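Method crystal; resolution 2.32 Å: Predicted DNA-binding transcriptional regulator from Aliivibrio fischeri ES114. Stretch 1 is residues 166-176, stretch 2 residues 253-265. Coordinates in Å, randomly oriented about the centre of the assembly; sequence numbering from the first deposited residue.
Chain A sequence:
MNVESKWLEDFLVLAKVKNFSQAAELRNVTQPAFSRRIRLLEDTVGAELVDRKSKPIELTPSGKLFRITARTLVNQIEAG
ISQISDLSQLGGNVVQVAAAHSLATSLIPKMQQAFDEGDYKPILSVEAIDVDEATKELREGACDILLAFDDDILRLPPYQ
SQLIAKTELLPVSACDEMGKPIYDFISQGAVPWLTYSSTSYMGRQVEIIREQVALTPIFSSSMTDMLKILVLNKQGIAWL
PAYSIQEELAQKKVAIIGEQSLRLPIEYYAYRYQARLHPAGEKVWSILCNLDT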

ATOM      1  N   LYS A 166      -1.724 -34.381  18.239  1.00 41.90           N
ATOM      2  CA  LYS A 166      -1.891 -35.128  17.001  1.00 45.64           C
ATOM      3  C   LYS A 166      -3.203 -35.896  17.077  1.00 53.24           C
ATOM      4  O   LYS A 166      -3.431 -36.654  18.026  1.00 60.67           O
ATOM      5  CB  LYS A 166      -0.714 -36.084  16.780  1.00 51.65           C
ATOM      6  CG  LYS A 166      -0.792 -36.914  15.505  1.00 49.25           C
ATOM      7  CD  LYS A 166      -1.368 -38.300  15.769  1.00 60.26           C
ATOM      8  CE  LYS A 166      -1.642 -39.046  14.476  1.00 59.83           C
ATOM      9  NZ  LYS A 166      -2.446 -40.274  14.716  1.00 53.48           N
ATOM     10  N   THR A 167      -4.048 -35.706  16.069  1.00 47.71           N
ATOM     11  CA  THR A 167      -5.415 -36.201  16.015  1.00 49.00           C
ATOM     12  C   THR A 167      -5.624 -36.833  14.639  1.00 41.50           C
ATOM     13  O   THR A 167      -4.701 -36.899  13.825  1.00 34.33           O
ATOM     14  CB  THR A 167      -6.390 -35.046  16.305  1.00 59.63           C
ATOM     15  OG1 THR A 167      -5.970 -34.371  17.498  1.00 65.06           O
ATOM     16  CG2 THR A 167      -7.820 -35.522  16.505  1.00 54.06           C
ATOM     17  N   GLU A 168      -6.836 -37.312  14.369  1.00 40.17           N
ATOM     18  CA  GLU A 168      -7.166 -37.881  13.072  1.00 43.53           C
ATOM     19  C   GLU A 168      -8.423 -37.237  12.503  1.00 41.42           C
ATOM     20  O   GLU A 168      -9.363 -36.907  13.232  1.00 41.91           O
ATOM     21  CB  GLU A 168      -7.381 -39.398  13.153  1.00 41.24           C
ATOM     22  CG  GLU A 168      -6.240 -40.180  13.779  1.00 54.86           C
ATOM     23  CD  GLU A 168      -6.484 -41.677  13.734  1.00 62.46           C
ATOM     24  OE1 GLU A 168      -5.980 -42.338  12.802  1.00 64.36           O
ATOM     25  OE2 GLU A 168      -7.196 -42.189  14.623  1.00 67.50           O
ATOM     26  N   LEU A 169      -8.412 -37.050  11.187  1.00 35.98           N
ATOM     27  CA  LEU A 169      -9.626 -36.865  10.406  1.00 38.94           C
ATOM     28  C   LEU A 169     -10.254 -38.231  10.171  1.00 42.76           C
ATOM     29  O   LEU A 169      -9.650 -39.096   9.520  1.00 39.36           O
ATOM     30  CB  LEU A 169      -9.317 -36.191   9.071  1.00 38.37           C
ATOM     31  CG  LEU A 169      -8.807 -34.752   9.102  1.00 42.88           C
ATOM     32  CD1 LEU A 169      -8.355 -34.317   7.718  1.00 44.89           C
ATOM     33  CD2 LEU A 169      -9.896 -33.833   9.623  1.00 38.76           C
ATOM     34  N   LEU A 170     -11.453 -38.427  10.718  1.00 43.32           N
ATOM     35  CA  LEU A 170     -12.221 -39.657  10.618  1.00 41.16           C
ATOM     36  C   LEU A 170     -13.334 -39.486   9.602  1.00 44.31           C
ATOM     37  O   LEU A 170     -14.097 -38.507   9.688  1.00 38.64           O
ATOM     38  CB  LEU A 170     -12.817 -40.020  11.975  1.00 38.91           C
ATOM     39  CG  LEU A 170     -11.850 -40.048  13.159  1.00 38.15           C
ATOM     40  CD1 LEU A 170     -12.601 -40.341  14.446  1.00 42.05           C
ATOM     41  CD2 LEU A 170     -10.752 -41.072  12.932  1.00 31.27           C
ATOM     42  N   PRO A 171     -13.436 -40.375   8.614  1.00 44.03           N
ATOM     43  CA  PRO A 171     -14.590 -40.353   7.703  1.00 48.09           C
ATOM     44  C   PRO A 171     -15.819 -40.892   8.417  1.00 46.81           C
ATOM     45  O   PRO A 171     -15.843 -42.045   8.857  1.00 54.42           O
ATOM     46  CB  PRO A 171     -14.152 -41.264   6.552  1.00 52.07           C
ATOM     47  CG  PRO A 171     -13.159 -42.195   7.174  1.00 55.25           C
ATOM     48  CD  PRO A 171     -12.451 -41.407   8.247  1.00 47.12           C
ATOM     49  N   VAL A 172     -16.842 -40.051   8.543  1.00 42.11           N
ATOM     50  CA  VAL A 172     -18.005 -40.382   9.346  1.00 46.03           C
ATOM     51  C   VAL A 172     -19.282 -40.164   8.546  1.00 55.03           C
ATOM     52  O   VAL A 172     -19.341 -39.360   7.605  1.00 58.92           O
ATOM     53  CB  VAL A 172     -18.060 -39.569  10.655  1.00 36.21           C
ATOM     54  CG1 VAL A 172     -16.887 -39.926  11.549  1.00 44.28           C
ATOM     55  CG2 VAL A 172     -18.084 -38.080  10.353  1.00 26.05           C
ATOM     56  N   SER A 173     -20.310 -40.911   8.960  1.00 54.51           N
ATOM     57  CA  SER A 173     -21.662 -40.822   8.433  1.00 60.73           C
ATOM     58  C   SER A 173     -22.655 -40.727   9.580  1.00 54.14           C
ATOM     59  O   SER A 173     -22.396 -41.182  10.699  1.00 52.10           O
ATOM     60  CB  SER A 173     -22.041 -42.041   7.584  1.00 74.06           C
ATOM     61  OG  SER A 173     -21.077 -42.304   6.596  1.00 80.90           O
ATOM     62  N   ALA A 174     -23.818 -40.160   9.273  1.00 49.05           N
ATOM     63  CA  ALA A 174     -24.934 -40.173  10.205  1.00 55.55           C
ATOM     64  C   ALA A 174     -25.409 -41.603  10.441  1.00 62.18           C
ATOM     65  O   ALA A 174     -25.187 -42.504   9.628  1.00 55.10           O
ATOM     66  CB  ALA A 174     -26.087 -39.322   9.675  1.00 47.59           C
ATOM     67  N   CYS A 175     -26.076 -41.807  11.572  1.00 71.10           N
ATOM     68  CA  CYS A 175     -26.582 -43.117  11.945  1.00 81.12           C
ATOM     69  C   CYS A 175     -28.070 -43.036  12.250  1.00 91.27           C
ATOM     70  O   CYS A 175     -28.560 -42.027  12.765  1.00 89.58           O
ATOM     71  CB  CYS A 175     -25.838 -43.681  13.159  1.00 85.77           C
ATOM     72  SG  CYS A 175     -24.301 -44.514  12.747  1.00 84.46           S
ATOM     73  N   ASP A 176     -28.781 -44.113  11.930  1.00104.10           N
ATOM     74  CA  ASP A 176     -30.195 -44.184  12.245  1.00112.48           C
ATOM     75  C   ASP A 176     -30.396 -44.248  13.759  1.00116.62           C
ATOM     76  O   ASP A 176     -29.445 -44.338  14.542  1.00114.63           O
ATOM     77  CB  ASP A 176     -30.840 -45.389  11.558  1.00113.32           C
ATOM     78  CG  ASP A 176     -30.098 -46.686  11.826  1.00115.02           C
ATOM     79  OD1 ASP A 176     -30.017 -47.102  13.001  1.00115.71           O
ATOM     80  OD2 ASP A 176     -29.613 -47.298  10.852  1.00115.35           O
TER
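Stretch 2 (253-265) KVAIIGEQSLRLP

Stretch 2 lies along one edge of the extended strand 166-174 and runs against it, touching it in the short strand 254-256 and the start of a second strand at 264-265, with a bulging loop between them. The axis of 254-256 approaches that of 166-174 to 4.6 Å, and their directions differ by 142°, so the pairing is antiparallel, with a 38° departure from exact opposition. At one end S173 and A255 form a closed pair, S173 N to A255 O at 3.0 Å and A255 N to S173 O at 2.9 Å; C175 N adds a weak bond to K253 O at 2.8 Å. At the other end L169 and L264 pair in the same way, L169 N to L264 O at 2.8 Å and L264 N to L169 O at 3.0 Å.

Between these ladders I257 N still reaches P171 O at 3.1 Å, but P171, a proline, has no amide hydrogen to return. Here the chain of stretch 2 leaves the strand, turns through 260-262 with helical backbone angles, and comes back at R263. The ring of P171 fills the hollow so made: its CG lies 3.9 Å from G258 CA and 3.9 Å from L262 CB. G258 leaves room for it, since a CB there would stand 2.6 Å from P171 CG.

V172 and I256 share a face of the sheet, V172 CG1 to I256 CG1 at 4.2 Å, while V254 CG2 packs against V172 CB at 3.6 Å. L170 points sideways, yet its tip bridges both arms of stretch 2: CD1 meets I256 CD1 at 3.6 Å and CD2 meets R263 CD at 3.6 Å, lying at the edge of the guanidinium. On the face of S173 and A255, I257 CD1 presses to 3.0 Å from S173 OG, and C175 SG rests 3.4 Å from A255 CB. At the far end, K166 CE reaches to 3.6 Å from P265 CB, which lies on the V172 and I256 face.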

ATOM      1  N   LYS A 253     -24.791 -41.097  17.394  1.00 86.29           N
ATOM      2  CA  LYS A 253     -25.476 -40.407  16.308  1.00 85.35           C
ATOM      3  C   LYS A 253     -24.655 -40.438  15.027  1.00 76.46           C
ATOM      4  O   LYS A 253     -25.217 -40.498  13.928  1.00 78.94           O
ATOM      5  CB  LYS A 253     -25.777 -38.964  16.708  1.00 92.17           C
ATOM      6  CG  LYS A 253     -26.581 -38.829  17.989  1.00 98.74           C
ATOM      7  CD  LYS A 253     -26.890 -37.373  18.294  1.00100.05           C
ATOM      8  CE  LYS A 253     -27.788 -37.249  19.513  1.00104.65           C
ATOM      9  NZ  LYS A 253     -29.059 -38.005  19.336  1.00106.97           N
ATOM     10  N   VAL A 254     -23.331 -40.398  15.151  1.00 64.02           N
ATOM     11  CA  VAL A 254     -22.419 -40.472  14.021  1.00 62.31           C
ATOM     12  C   VAL A 254     -21.558 -41.716  14.196  1.00 65.16           C
ATOM     13  O   VAL A 254     -21.379 -42.223  15.307  1.00 60.49           O
ATOM     14  CB  VAL A 254     -21.547 -39.202  13.903  1.00 63.80           C
ATOM     15  CG1 VAL A 254     -20.355 -39.269  14.854  1.00 54.94           C
ATOM     16  CG2 VAL A 254     -21.094 -38.980  12.474  1.00 70.79           C
ATOM     17  N   ALA A 255     -21.032 -42.222  13.083  1.00 62.19           N
ATOM     18  CA  ALA A 255     -20.165 -43.387  13.167  1.00 53.99           C
ATOM     19  C   ALA A 255     -19.081 -43.324  12.104  1.00 57.13           C
ATOM     20  O   ALA A 255     -19.294 -42.816  10.996  1.00 55.20           O
ATOM     21  CB  ALA A 255     -20.942 -44.699  13.027  1.00 56.73           C
ATOM     22  N   ILE A 256     -17.913 -43.855  12.469  1.00 61.19           N
ATOM     23  CA  ILE A 256     -16.821 -44.032  11.523  1.00 55.43           C
ATOM     24  C   ILE A 256     -17.179 -45.155  10.562  1.00 60.09           C
ATOM     25  O   ILE A 256     -17.602 -46.241  10.978  1.00 60.46           O
ATOM     26  CB  ILE A 256     -15.511 -44.333  12.263  1.00 54.04           C
ATOM     27  CG1 ILE A 256     -15.289 -43.332  13.399  1.00 48.72           C
ATOM     28  CG2 ILE A 256     -14.341 -44.312  11.294  1.00 60.98           C
ATOM     29  CD1 ILE A 256     -14.099 -43.662  14.276  1.00 49.61           C
ATOM     30  N   ILE A 257     -17.009 -44.898   9.267  1.00 71.47           N
ATOM     31  CA  ILE A 257     -17.388 -45.842   8.226  1.00 81.68           C
ATOM     32  C   ILE A 257     -16.213 -46.262   7.364  1.00 84.71           C
ATOM     33  O   ILE A 257     -16.386 -47.091   6.466  1.00 88.18           O
ATOM     34  CB  ILE A 257     -18.512 -45.272   7.338  1.00 85.67           C
ATOM     35  CG1 ILE A 257     -17.974 -44.114   6.497  1.00 84.97           C
ATOM     36  CG2 ILE A 257     -19.680 -44.812   8.188  1.00 88.45           C
ATOM     37  CD1 ILE A 257     -18.814 -43.808   5.291  1.00 88.63           C
ATOM     38  N   GLY A 258     -15.026 -45.714   7.598  1.00 93.26           N
ATOM     39  CA  GLY A 258     -13.886 -45.977   6.751  1.00102.35           C
ATOM     40  C   GLY A 258     -12.960 -47.047   7.309  1.00111.31           C
ATOM     41  O   GLY A 258     -13.043 -47.452   8.465  1.00113.46           O
ATOM     42  N   GLU A 259     -12.074 -47.513   6.436  1.00112.18           N
ATOM     43  CA  GLU A 259     -10.961 -48.347   6.854  1.00107.77           C
ATOM     44  C   GLU A 259      -9.985 -47.513   7.683  1.00 95.93           C
ATOM     45  O   GLU A 259      -9.985 -46.280   7.633  1.00 93.41           O
ATOM     46  CB  GLU A 259     -10.268 -48.942   5.625  1.00113.29           C
ATOM     47  CG  GLU A 259      -9.259 -50.042   5.903  1.00120.07           C
ATOM     48  CD  GLU A 259      -8.728 -50.663   4.625  1.00128.40           C
ATOM     49  OE1 GLU A 259      -9.298 -50.385   3.549  1.00131.30           O
ATOM     50  OE2 GLU A 259      -7.741 -51.424   4.696  1.00131.37           O
ATOM     51  N   GLN A 260      -9.154 -48.201   8.471  1.00 85.52           N
ATOM     52  CA  GLN A 260      -8.166 -47.491   9.278  1.00 75.58           C
ATOM     53  C   GLN A 260      -7.211 -46.686   8.406  1.00 57.10           C
ATOM     54  O   GLN A 260      -6.722 -45.632   8.829  1.00 49.55           O
ATOM     55  CB  GLN A 260      -7.391 -48.476  10.153  1.00 85.24           C
ATOM     56  CG  GLN A 260      -6.492 -47.814  11.189  1.00 92.03           C
ATOM     57  CD  GLN A 260      -7.275 -47.089  12.268  1.00 95.70           C
ATOM     58  OE1 GLN A 260      -8.359 -47.522  12.662  1.00 98.15           O
ATOM     59  NE2 GLN A 260      -6.728 -45.979  12.754  1.00 92.22           N
ATOM     60  N   SER A 261      -6.944 -47.156   7.185  1.00 52.22           N
ATOM     61  CA  SER A 261      -6.114 -46.399   6.258  1.00 51.56           C
ATOM     62  C   SER A 261      -6.805 -45.134   5.762  1.00 64.24           C
ATOM     63  O   SER A 261      -6.135 -44.255   5.209  1.00 66.27           O
ATOM     64  CB  SER A 261      -5.716 -47.279   5.073  1.00 49.90           C
ATOM     65  OG  SER A 261      -6.859 -47.842   4.453  1.00 43.46           O
ATOM     66  N   LEU A 262      -8.124 -45.024   5.940  1.00 63.99           N
ATOM     67  CA  LEU A 262      -8.832 -43.799   5.591  1.00 61.44           C
ATOM     68  C   LEU A 262      -8.762 -42.752   6.694  1.00 63.41           C
ATOM     69  O   LEU A 262      -8.972 -41.567   6.416  1.00 65.33           O
ATOM     70  CB  LEU A 262     -10.295 -44.103   5.260  1.00 58.74           C
ATOM     71  CG  LEU A 262     -10.550 -44.971   4.025  1.00 54.99           C
ATOM     72  CD1 LEU A 262     -12.042 -45.113   3.764  1.00 60.45           C
ATOM     73  CD2 LEU A 262      -9.843 -44.398   2.808  1.00 49.66           C
ATOM     74  N   ARG A 263      -8.479 -43.160   7.930  1.00 57.63           N
ATOM     75  CA  ARG A 263      -8.283 -42.208   9.018  1.00 60.75           C
ATOM     76  C   ARG A 263      -6.960 -41.480   8.816  1.00 60.26           C
ATOM     77  O   ARG A 263      -5.901 -42.115   8.759  1.00 59.14           O
ATOM     78  CB  ARG A 263      -8.306 -42.933  10.362  1.00 54.83           C
ATOM     79  CG  ARG A 263      -9.595 -43.693  10.648  1.00 53.56           C
ATOM     80  CD  ARG A 263      -9.542 -44.360  12.016  1.00 60.84           C
ATOM     81  NE  ARG A 263     -10.833 -44.905  12.433  1.00 67.01           N
ATOM     82  CZ  ARG A 263     -11.211 -46.166  12.248  1.00 69.82           C
ATOM     83  NH1 ARG A 263     -10.398 -47.023  11.647  1.00 75.11           N
ATOM     84  NH2 ARG A 263     -12.402 -46.574  12.664  1.00 71.00           N
ATOM     85  N   LEU A 264      -7.011 -40.152   8.708  1.00 50.41           N
ATOM     86  CA  LEU A 264      -5.829 -39.409   8.282  1.00 39.47           C
ATOM     87  C   LEU A 264      -5.236 -38.618   9.434  1.00 40.25           C
ATOM     88  O   LEU A 264      -5.972 -37.899  10.117  1.00 37.74           O
ATOM     89  CB  LEU A 264      -6.188 -38.462   7.136  1.00 47.02           C
ATOM     90  CG  LEU A 264      -6.827 -39.130   5.919  1.00 48.50           C
ATOM     91  CD1 LEU A 264      -7.549 -38.099   5.072  1.00 52.01           C
ATOM     92  CD2 LEU A 264      -5.775 -39.859   5.101  1.00 46.26           C
ATOM     93  N   PRO A 265      -3.932 -38.693   9.685  1.00 46.55           N
ATOM     94  CA  PRO A 265      -3.360 -37.915  10.790  1.00 37.55           C
ATOM     95  C   PRO A 265      -3.323 -36.427  10.475  1.00 35.13           C
ATOM     96  O   PRO A 265      -3.067 -36.016   9.342  1.00 35.43           O
ATOM     97  CB  PRO A 265      -1.947 -38.493  10.935  1.00 35.56           C
ATOM     98  CG  PRO A 265      -1.620 -39.009   9.581  1.00 40.30           C
ATOM     99  CD  PRO A 265      -2.918 -39.526   9.014  1.00 48.36           C
TER